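Local coordinates for AB hydrolase-1 domain-containing protein (PDB 4Q34) that is not functionally characterised but probably hydrolyses ester bonds, as a member of the alpha/beta hydrolase family, at residues Gly170-His175 with Arg190-Ile195; Ala159-Phe164 with Trp183-Lys188; Lys46-Phe51 with Cys82-Asp87. All coordinates share one frame; numbering follows the deposited sequence.

From the N terminus, interaction 3 comes first: strand 49-52 leads through a long connection and helix 72-78 to strand 83-87, and the pairing closes that loop before the other two contacts begin. Helix 153-167 then opens interaction 2, strand 170-175 opens interaction 1, helix 178-185 closes interaction 2 and strand 192-198 closes interaction 1, so these two cross along the chain. Interactions 1 and 3 belong to one sheet, because strands 49-52 and 170-175 are hydrogen-bonded neighbours, as in Ile-173 N with Val-50 O. Interaction 2 joins two helices packed on that sheet, with Phe-164 reaching Val-50 and Phe-172 and Thr-185 reaching Ile-192.

Interaction 1 of 3, residues Gly170-His175 with Arg190-Ile195; sequences GVFITH and RNIKAI
Gly-170 and Phe-172 pair in parallel with Ile-192 and Ile-195, the strand axes 4.8 Å apart at closest and turned 33° against each other. Gly-170 grips the far strand from both sides of Ile-192: its N donates to Asn-191 O at 2.9 Å, and its O receives the N-H of Lys-193 at 2.7 Å in an almost straight bond (174°). The next bond runs from Phe-172 N to Ala-194 O at 3.0 Å. Lys-193 and Ala-194 thus lie opposite the single residue Val-171, a beta bulge, after which Ile-195 CA sits 3.2 Å from Phe-172 O in a CA-H...O contact.

The side chains divide between the two faces of the sheet. Phe-172, Ile-192 and Ile-195 share one. CG of Phe-172 stands anti to the backbone N (chi1 -154°); from there the ring's CD2 lies 4.0 Å from the tip methyl CD1 of Ile-192, which meets it obliquely, while one ring face has Thr-174 CG2 over its centre, 3.8 Å above the plane. Phe-164, edge-to-face, and Tyr-160 from helix 153-167 also pack on this ring. Ile-195 lays CG2 3.6 Å from Phe-172 O. On the opposite face Val-171 CG1 lies against O and CB of Ala-194. Lys-193, its chain bent beyond CG, rests CB against Gly-170 O before its amine leads away.

Across this pair the hydrogen bonding is done by the backbone, and the side chains offer hydrocarbon. The polar ends turn to other partners, Thr-174 OG1 to Ser-197 OG and Asn-191 ND2 to Phe-164 O. The main chain therefore sets the register, bulge included, while Phe-172, Ile-192 and Ile-195 give their face an apolar surface for helices 153-167 and 178-185.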
loop_
_atom_site.group_PDB
_atom_site.type_symbol
_atom_site.label_atom_id
_atom_site.label_comp_id
_atom_site.label_asym_id
_atom_site.label_seq_id
_atom_site.Cartn_x
_atom_site.Cartn_y
_atom_site.Cartn_z
ATOM N N GLY A 170 -4.165 -21.107 8.135
ATOM C CA GLY A 170 -5.107 -19.980 8.099
ATOM C C GLY A 170 -6.186 -20.175 7.072
ATOM O O GLY A 170 -6.264 -21.187 6.395
ATOM N N VAL A 171 -7.010 -19.172 6.957
ATOM C CA VAL A 171 -8.134 -19.183 6.052
ATOM C C VAL A 171 -7.876 -18.144 4.973
ATOM O O VAL A 171 -7.461 -17.013 5.272
ATOM C CB VAL A 171 -9.443 -18.814 6.803
ATOM C CG1 VAL A 171 -10.614 -18.734 5.848
ATOM C CG2 VAL A 171 -9.706 -19.786 7.930
ATOM N N PHE A 172 -8.161 -18.519 3.715
ATOM C CA PHE A 172 -7.897 -17.674 2.553
ATOM C C PHE A 172 -9.229 -17.118 2.078
ATOM O O PHE A 172 -10.156 -17.894 1.779
ATOM C CB PHE A 172 -7.207 -18.467 1.437
ATOM C CG PHE A 172 -6.354 -17.660 0.474
ATOM C CD1 PHE A 172 -6.021 -16.334 0.678
ATOM C CD2 PHE A 172 -5.822 -18.292 -0.647
ATOM C CE1 PHE A 172 -5.195 -15.649 -0.197
ATOM C CE2 PHE A 172 -4.990 -17.609 -1.533
ATOM C CZ PHE A 172 -4.697 -16.282 -1.326
ATOM N N ILE A 173 -9.327 -15.795 2.083
ATOM C CA ILE A 173 -10.540 -15.084 1.651
ATOM C C ILE A 173 -10.169 -14.341 0.375
ATOM O O ILE A 173 -9.320 -13.459 0.423
ATOM C CB ILE A 173 -11.039 -14.048 2.679
ATOM C CG1 ILE A 173 -10.968 -14.613 4.111
ATOM C CG2 ILE A 173 -12.453 -13.576 2.318
ATOM C CD1 ILE A 173 -11.870 -15.796 4.328
ATOM N N THR A 174 -10.824 -14.676 -0.740
ATOM C CA THR A 174 -10.447 -14.180 -2.052
ATOM C C THR A 174 -11.578 -13.466 -2.752
ATOM O O THR A 174 -12.759 -13.587 -2.382
ATOM C CB THR A 174 -9.905 -15.299 -2.965
ATOM O OG1 THR A 174 -10.947 -16.196 -3.352
ATOM C CG2 THR A 174 -8.762 -16.086 -2.264
ATOM N N HIS A 175 -11.193 -12.714 -3.781
ATOM C CA HIS A 175 -12.131 -11.968 -4.600
ATOM C C HIS A 175 -11.773 -11.999 -6.081
ATOM O O HIS A 175 -10.669 -11.658 -6.453
ATOM C CB HIS A 175 -12.101 -10.501 -4.158
ATOM C CG HIS A 175 -13.125 -9.651 -4.838
ATOM N ND1 HIS A 175 -12.881 -8.354 -5.218
ATOM C CD2 HIS A 175 -14.418 -9.900 -5.163
ATOM C CE1 HIS A 175 -13.949 -7.859 -5.807
ATOM N NE2 HIS A 175 -14.912 -8.759 -5.738
ATOM N N ARG A 190 0.444 -26.487 2.609
ATOM C CA ARG A 190 -0.356 -27.271 3.541
ATOM C C ARG A 190 -1.215 -26.411 4.455
ATOM O O ARG A 190 -2.147 -26.908 5.083
ATOM C CB ARG A 190 0.569 -28.139 4.414
ATOM C CG ARG A 190 1.158 -29.346 3.708
ATOM C CD ARG A 190 0.200 -30.538 3.667
ATOM N NE ARG A 190 0.117 -31.236 4.947
ATOM C CZ ARG A 190 -0.707 -32.251 5.179
ATOM N NH1 ARG A 190 -1.511 -32.685 4.218
ATOM N NH2 ARG A 190 -0.723 -32.832 6.365
ATOM N N ASN A 191 -0.931 -25.113 4.491
ATOM C CA ASN A 191 -1.439 -24.229 5.523
ATOM C C ASN A 191 -2.731 -23.449 5.182
ATOM O O ASN A 191 -3.089 -22.506 5.889
ATOM C CB ASN A 191 -0.355 -23.279 5.931
ATOM C CG ASN A 191 0.619 -23.920 6.903
ATOM O OD1 ASN A 191 0.359 -25.025 7.415
ATOM N ND2 ASN A 191 1.690 -23.217 7.234
ATOM N N ILE A 192 -3.427 -23.831 4.117
ATOM C CA ILE A 192 -4.777 -23.294 3.874
ATOM C C ILE A 192 -5.806 -24.239 4.470
ATOM O O ILE A 192 -5.993 -25.375 4.019
ATOM C CB ILE A 192 -5.044 -23.043 2.369
ATOM C CG1 ILE A 192 -4.253 -21.828 1.923
ATOM C CG2 ILE A 192 -6.546 -22.793 2.136
ATOM C CD1 ILE A 192 -4.075 -21.729 0.424
ATOM N N LYS A 193 -6.510 -23.762 5.484
ATOM C CA LYS A 193 -7.504 -24.594 6.156
ATOM C C LYS A 193 -8.887 -24.566 5.454
ATOM O O LYS A 193 -9.706 -25.434 5.696
ATOM C CB LYS A 193 -7.697 -24.129 7.618
ATOM C CG LYS A 193 -6.495 -24.333 8.551
ATOM C CD LYS A 193 -6.345 -25.784 8.960
ATOM C CE LYS A 193 -7.463 -26.240 9.906
ATOM N NZ LYS A 193 -7.139 -27.604 10.412
ATOM N N ALA A 194 -9.126 -23.521 4.667
ATOM C CA ALA A 194 -10.443 -23.233 4.083
ATOM C C ALA A 194 -10.292 -22.051 3.177
ATOM O O ALA A 194 -9.369 -21.234 3.322
ATOM C CB ALA A 194 -11.516 -22.958 5.143
ATOM N N ILE A 195 -11.222 -21.951 2.245
ATOM C CA ILE A 195 -11.231 -20.835 1.299
ATOM C C ILE A 195 -12.657 -20.316 1.191
ATOM O O ILE A 195 -13.557 -21.124 0.943
ATOM C CB ILE A 195 -10.781 -21.243 -0.111
ATOM C CG1 ILE A 195 -9.364 -21.794 -0.119
ATOM C CG2 ILE A 195 -10.888 -20.056 -1.060
ATOM C CD1 ILE A 195 -8.957 -22.460 -1.418
#

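Interaction 2 of 3, residues Ala159-Phe164 with Trp183-Lys188; sequences AYAALF and WNTLLK
Ala-161 and Thr-185 bring the two helices together, their CA atoms 5.6 Å apart, a closeness that the small alanine side chain permits. The methyl of Thr-185 makes the close approach: CG2 stands anti to the backbone N and presses 3.6 Å from Ala-161 N, with Tyr-160 CB 3.8 Å away. Its hydroxyl OG1, beside the backbone N (chi1 -53°), instead bonds to Val-181 O one turn earlier, so the methyl is the branch presented to the facing helix. Next to it, Ala-161 CB lies 3.6 Å from Lys-188 CB.

Beyond this close-packed spot the contact thins. Thr-185 CG2 comes no nearer than 4.4 Å to Phe-164 CD2, approaching the ring obliquely, and no hydrogen bond links the segments. At the partly exposed side, the chain of Lys-188 runs on beyond CG, fully extended, and carries NZ to a salt bridge with Asp-158 and a hydrogen bond to Ser-157 OG, both on helix 153-167.

Inward, Tyr-160 touches Ala-52 of strand 49-52, and Thr-185 touches Ile-192 of strand 192-198. The helices before and after strand 170-175 thus pack side by side over one face of the central sheet.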
loop_
_atom_site.group_PDB
_atom_site.type_symbol
_atom_site.label_atom_id
_atom_site.label_comp_id
_atom_site.label_asym_id
_atom_site.label_seq_id
_atom_site.Cartn_x
_atom_site.Cartn_y
_atom_site.Cartn_z
ATOM N N ALA A 159 3.572 -16.314 -4.083
ATOM C CA ALA A 159 3.777 -15.387 -2.976
ATOM C C ALA A 159 2.763 -15.678 -1.878
ATOM O O ALA A 159 3.090 -15.653 -0.702
ATOM C CB ALA A 159 3.714 -13.972 -3.442
ATOM N N TYR A 160 1.523 -15.990 -2.235
ATOM C CA TYR A 160 0.558 -16.323 -1.190
ATOM C C TYR A 160 0.905 -17.648 -0.490
ATOM O O TYR A 160 0.726 -17.747 0.730
ATOM C CB TYR A 160 -0.864 -16.363 -1.706
ATOM C CG TYR A 160 -1.483 -15.020 -1.906
ATOM C CD1 TYR A 160 -2.071 -14.332 -0.829
ATOM C CD2 TYR A 160 -1.591 -14.435 -3.196
ATOM C CE1 TYR A 160 -2.682 -13.104 -0.990
ATOM C CE2 TYR A 160 -2.214 -13.190 -3.370
ATOM C CZ TYR A 160 -2.785 -12.540 -2.262
ATOM O OH TYR A 160 -3.403 -11.303 -2.407
ATOM N N ALA A 161 1.463 -18.617 -1.224
ATOM C CA ALA A 161 1.942 -19.846 -0.579
ATOM C C ALA A 161 3.060 -19.554 0.427
ATOM O O ALA A 161 3.070 -20.140 1.526
ATOM C CB ALA A 161 2.398 -20.847 -1.592
ATOM N N ALA A 162 3.968 -18.652 0.067
ATOM C CA ALA A 162 5.077 -18.250 0.943
ATOM C C ALA A 162 4.512 -17.587 2.206
ATOM O O ALA A 162 4.997 -17.830 3.312
ATOM C CB ALA A 162 6.037 -17.316 0.221
ATOM N N LEU A 163 3.426 -16.849 2.049
ATOM C CA LEU A 163 2.795 -16.219 3.197
ATOM C C LEU A 163 2.157 -17.236 4.133
ATOM O O LEU A 163 2.360 -17.167 5.342
ATOM C CB LEU A 163 1.713 -15.247 2.735
ATOM C CG LEU A 163 0.899 -14.566 3.837
ATOM C CD1 LEU A 163 1.809 -13.875 4.858
ATOM C CD2 LEU A 163 -0.103 -13.588 3.177
ATOM N N PHE A 164 1.367 -18.170 3.584
ATOM C CA PHE A 164 0.770 -19.217 4.394
ATOM C C PHE A 164 1.830 -20.091 5.045
ATOM O O PHE A 164 1.691 -20.505 6.172
ATOM C CB PHE A 164 -0.206 -20.063 3.590
ATOM C CG PHE A 164 -1.559 -19.426 3.462
ATOM C CD1 PHE A 164 -2.445 -19.448 4.520
ATOM C CD2 PHE A 164 -1.918 -18.763 2.322
ATOM C CE1 PHE A 164 -3.681 -18.830 4.441
ATOM C CE2 PHE A 164 -3.171 -18.183 2.209
ATOM C CZ PHE A 164 -4.038 -18.201 3.284
ATOM N N TRP A 183 -7.190 -20.962 -5.975
ATOM C CA TRP A 183 -7.224 -22.349 -6.417
ATOM C C TRP A 183 -5.797 -22.848 -6.666
ATOM O O TRP A 183 -5.495 -23.998 -6.355
ATOM C CB TRP A 183 -8.105 -22.606 -7.643
ATOM C CG TRP A 183 -9.446 -21.967 -7.650
ATOM C CD1 TRP A 183 -10.029 -21.389 -8.718
ATOM C CD2 TRP A 183 -10.386 -21.839 -6.564
ATOM N NE1 TRP A 183 -11.264 -20.890 -8.391
ATOM C CE2 TRP A 183 -11.497 -21.140 -7.063
ATOM C CE3 TRP A 183 -10.382 -22.192 -5.214
ATOM C CZ2 TRP A 183 -12.602 -20.811 -6.274
ATOM C CZ3 TRP A 183 -11.492 -21.900 -4.442
ATOM C CH2 TRP A 183 -12.575 -21.186 -4.962
ATOM N N ASN A 184 -4.933 -21.971 -7.163
ATOM C CA ASN A 184 -3.532 -22.301 -7.393
ATOM C C ASN A 184 -2.732 -22.439 -6.074
ATOM O O ASN A 184 -1.890 -23.343 -5.929
ATOM C CB ASN A 184 -2.880 -21.260 -8.327
ATOM C CG ASN A 184 -3.149 -21.534 -9.796
ATOM O OD1 ASN A 184 -2.514 -22.381 -10.379
ATOM N ND2 ASN A 184 -4.127 -20.866 -10.379
ATOM N N THR A 185 -2.986 -21.531 -5.150
ATOM C CA THR A 185 -2.238 -21.478 -3.902
ATOM C C THR A 185 -2.497 -22.765 -3.092
ATOM O O THR A 185 -1.577 -23.279 -2.414
ATOM C CB THR A 185 -2.610 -20.243 -3.100
ATOM O OG1 THR A 185 -2.485 -19.075 -3.903
ATOM C CG2 THR A 185 -1.706 -20.090 -1.873
ATOM N N LEU A 186 -3.717 -23.305 -3.155
ATOM C CA LEU A 186 -4.058 -24.513 -2.437
ATOM C C LEU A 186 -3.109 -25.691 -2.759
ATOM O O LEU A 186 -2.817 -26.535 -1.903
ATOM C CB LEU A 186 -5.537 -24.889 -2.694
ATOM C CG LEU A 186 -6.093 -26.059 -1.865
ATOM C CD1 LEU A 186 -6.220 -25.663 -0.400
ATOM C CD2 LEU A 186 -7.460 -26.515 -2.368
ATOM N N LEU A 187 -2.597 -25.726 -3.990
ATOM C CA LEU A 187 -1.768 -26.792 -4.484
ATOM C C LEU A 187 -0.321 -26.611 -4.075
ATOM O O LEU A 187 0.526 -27.443 -4.416
ATOM C CB LEU A 187 -1.825 -26.798 -6.015
ATOM C CG LEU A 187 -3.247 -26.889 -6.603
ATOM C CD1 LEU A 187 -3.099 -26.941 -8.113
ATOM C CD2 LEU A 187 -3.964 -28.126 -6.099
ATOM N N LYS A 188 -0.029 -25.533 -3.336
ATOM C CA LYS A 188 1.341 -25.107 -3.026
ATOM C C LYS A 188 1.676 -24.957 -1.566
ATOM O O LYS A 188 2.803 -24.605 -1.241
ATOM C CB LYS A 188 1.594 -23.712 -3.625
ATOM C CG LYS A 188 1.523 -23.706 -5.099
ATOM C CD LYS A 188 1.851 -22.331 -5.635
ATOM C CE LYS A 188 1.923 -22.514 -7.111
ATOM N NZ LYS A 188 2.400 -21.339 -7.832
#

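Interaction 3 of 3, residues Lys46-Phe51 with Cys82-Asp87; sequences KYPLVF and CVYLVD
Leu-49, Val-50 and Phe-51 pair in parallel with Val-83, Tyr-84 and Leu-85, the two strands of a beta-alpha-beta unit whose helix is 72-78. Three backbone bonds alternate across them: Leu-49 N to Cys-82 O at 2.9 Å, Tyr-84 N to Leu-49 O, and Phe-51 N to Tyr-84 O at 3.0 Å. Water bridges mark the two ends, one between Tyr-47 O and Cys-82 N, the other donating to both Phe-51 O and Val-86 O, each at 2.7 Å.

Phe-51 dominates the face toward helix 72-78. Its first torsion (chi1 -66°) sets CG beside the backbone N. The ring meets the neighbouring strand obliquely, CE2 lying 3.4 Å from Val-83 CG1, and it also meets Trp-62 and touches Phe-72. An alanine here would probably open a gap beside Val-83 CG1 and leave Phe-72 and Trp-62 without the ring they meet. On the opposite face Tyr-84 sets CE1 3.7 Å from Pro-48 CB, and Leu-49 O lies at the ring edge, in its plane. Val-50 sets CG2 against Tyr-84 CB, and its other methyl, CG1, lies 4.1 Å from Val-86 CG2.

Helix 72-78 thus covers the Leu-49 and Phe-51 side, through Phe-76 as well as Phe-72, while Leu-163 and Phe-164 of helix 153-167 pack on Val-50 from the other. Strand 83-87 pairs on its far edge with antiparallel strand 28-41, whereas 49-52, 170-175 and 192-198 continue the parallel part, a mostly parallel sheet between helices typical of the alpha/beta hydrolase fold.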
loop_
_atom_site.group_PDB
_atom_site.type_symbol
_atom_site.label_atom_id
_atom_site.label_comp_id
_atom_site.label_asym_id
_atom_site.label_seq_id
_atom_site.Cartn_x
_atom_site.Cartn_y
_atom_site.Cartn_z
ATOM N N LYS A 46 -7.486 -18.881 16.629
ATOM C CA LYS A 46 -6.413 -19.772 16.202
ATOM C C LYS A 46 -5.932 -19.573 14.759
ATOM O O LYS A 46 -4.744 -19.693 14.473
ATOM C CB LYS A 46 -6.885 -21.203 16.356
ATOM C CG LYS A 46 -5.766 -22.200 16.145
ATOM C CD LYS A 46 -6.188 -23.635 16.398
ATOM C CE LYS A 46 -4.944 -24.516 16.421
ATOM N NZ LYS A 46 -5.225 -25.868 15.879
ATOM N N TYR A 47 -6.847 -19.267 13.846
ATOM C CA TYR A 47 -6.517 -19.208 12.434
ATOM C C TYR A 47 -6.631 -17.779 11.937
ATOM O O TYR A 47 -7.680 -17.152 12.101
ATOM C CB TYR A 47 -7.401 -20.121 11.583
ATOM C CG TYR A 47 -7.340 -21.561 12.011
ATOM C CD1 TYR A 47 -6.178 -22.301 11.877
ATOM C CD2 TYR A 47 -8.427 -22.153 12.631
ATOM C CE1 TYR A 47 -6.136 -23.626 12.269
ATOM C CE2 TYR A 47 -8.389 -23.472 13.038
ATOM C CZ TYR A 47 -7.240 -24.203 12.854
ATOM O OH TYR A 47 -7.224 -25.514 13.272
ATOM N N PRO A 48 -5.537 -17.255 11.357
ATOM C CA PRO A 48 -5.600 -15.956 10.768
ATOM C C PRO A 48 -6.417 -15.974 9.475
ATOM O O PRO A 48 -6.538 -17.035 8.829
ATOM C CB PRO A 48 -4.128 -15.645 10.442
ATOM C CG PRO A 48 -3.465 -16.986 10.338
ATOM C CD PRO A 48 -4.169 -17.820 11.351
ATOM N N LEU A 49 -6.943 -14.810 9.131
ATOM C CA LEU A 49 -7.565 -14.560 7.843
ATOM C C LEU A 49 -6.604 -13.813 6.905
ATOM O O LEU A 49 -6.041 -12.789 7.269
ATOM C CB LEU A 49 -8.842 -13.767 8.034
ATOM C CG LEU A 49 -9.834 -14.292 9.038
ATOM C CD1 LEU A 49 -11.029 -13.383 9.087
ATOM C CD2 LEU A 49 -10.267 -15.715 8.717
ATOM N N VAL A 50 -6.420 -14.338 5.687
ATOM C CA VAL A 50 -5.595 -13.750 4.656
ATOM C C VAL A 50 -6.514 -13.347 3.509
ATOM O O VAL A 50 -7.287 -14.166 3.027
ATOM C CB VAL A 50 -4.534 -14.743 4.171
ATOM C CG1 VAL A 50 -3.741 -14.133 3.030
ATOM C CG2 VAL A 50 -3.651 -15.211 5.328
ATOM N N PHE A 51 -6.427 -12.073 3.115
ATOM C CA PHE A 51 -7.319 -11.509 2.112
ATOM C C PHE A 51 -6.614 -11.242 0.804
ATOM O O PHE A 51 -5.576 -10.566 0.792
ATOM C CB PHE A 51 -7.941 -10.214 2.661
ATOM C CG PHE A 51 -8.853 -10.425 3.836
ATOM C CD1 PHE A 51 -10.192 -10.703 3.670
ATOM C CD2 PHE A 51 -8.379 -10.334 5.111
ATOM C CE1 PHE A 51 -11.036 -10.889 4.737
ATOM C CE2 PHE A 51 -9.218 -10.521 6.194
ATOM C CZ PHE A 51 -10.545 -10.805 6.022
ATOM N N CYS A 82 -6.829 -12.425 13.642
ATOM C CA CYS A 82 -5.657 -11.850 12.977
ATOM C C CYS A 82 -6.000 -11.655 11.530
ATOM O O CYS A 82 -6.526 -12.581 10.897
ATOM C CB CYS A 82 -4.409 -12.730 13.074
ATOM S SG CYS A 82 -3.917 -13.057 14.762
ATOM N N VAL A 83 -5.707 -10.473 11.010
ATOM C CA VAL A 83 -6.043 -10.156 9.653
ATOM C C VAL A 83 -4.760 -9.759 8.895
ATOM O O VAL A 83 -4.043 -8.860 9.335
ATOM C CB VAL A 83 -7.070 -9.012 9.567
ATOM C CG1 VAL A 83 -7.218 -8.524 8.161
ATOM C CG2 VAL A 83 -8.422 -9.425 10.156
ATOM N N TYR A 84 -4.552 -10.392 7.729
ATOM C CA TYR A 84 -3.450 -10.135 6.836
ATOM C C TYR A 84 -4.006 -9.598 5.538
ATOM O O TYR A 84 -4.722 -10.290 4.829
ATOM C CB TYR A 84 -2.643 -11.422 6.575
ATOM C CG TYR A 84 -1.875 -11.880 7.756
ATOM C CD1 TYR A 84 -2.514 -12.460 8.828
ATOM C CD2 TYR A 84 -0.483 -11.692 7.819
ATOM C CE1 TYR A 84 -1.788 -12.851 9.962
ATOM C CE2 TYR A 84 0.239 -12.093 8.932
ATOM C CZ TYR A 84 -0.414 -12.648 9.995
ATOM O OH TYR A 84 0.334 -13.029 11.080
ATOM N N LEU A 85 -3.724 -8.340 5.245
ATOM C CA LEU A 85 -4.148 -7.715 3.981
ATOM C C LEU A 85 -2.954 -7.735 3.028
ATOM O O LEU A 85 -1.848 -7.348 3.421
ATOM C CB LEU A 85 -4.599 -6.256 4.212
ATOM C CG LEU A 85 -5.985 -5.934 4.830
ATOM C CD1 LEU A 85 -6.533 -4.626 4.298
ATOM C CD2 LEU A 85 -7.026 -7.025 4.607
ATOM N N VAL A 86 -3.178 -8.095 1.758
ATOM C CA VAL A 86 -2.068 -8.313 0.855
ATOM C C VAL A 86 -2.233 -7.463 -0.407
ATOM O O VAL A 86 -3.365 -7.313 -0.913
ATOM C CB VAL A 86 -1.976 -9.831 0.483
ATOM C CG1 VAL A 86 -0.789 -10.077 -0.444
ATOM C CG2 VAL A 86 -1.915 -10.718 1.754
ATOM N N ASP A 87 -1.110 -6.922 -0.904
ATOM C CA ASP A 87 -0.966 -6.484 -2.281
ATOM C C ASP A 87 -0.089 -7.549 -2.971
ATOM O O ASP A 87 1.068 -7.787 -2.594
ATOM C CB ASP A 87 -0.292 -5.160 -2.375
ATOM C CG ASP A 87 -1.036 -4.066 -1.631
ATOM O OD1 ASP A 87 -2.286 -4.000 -1.615
ATOM O OD2 ASP A 87 -0.322 -3.188 -1.074
HETATM O O HOH W 1 -7.117 -15.269 14.070
HETATM O O HOH W 2 -5.842 -8.242 -0.636
#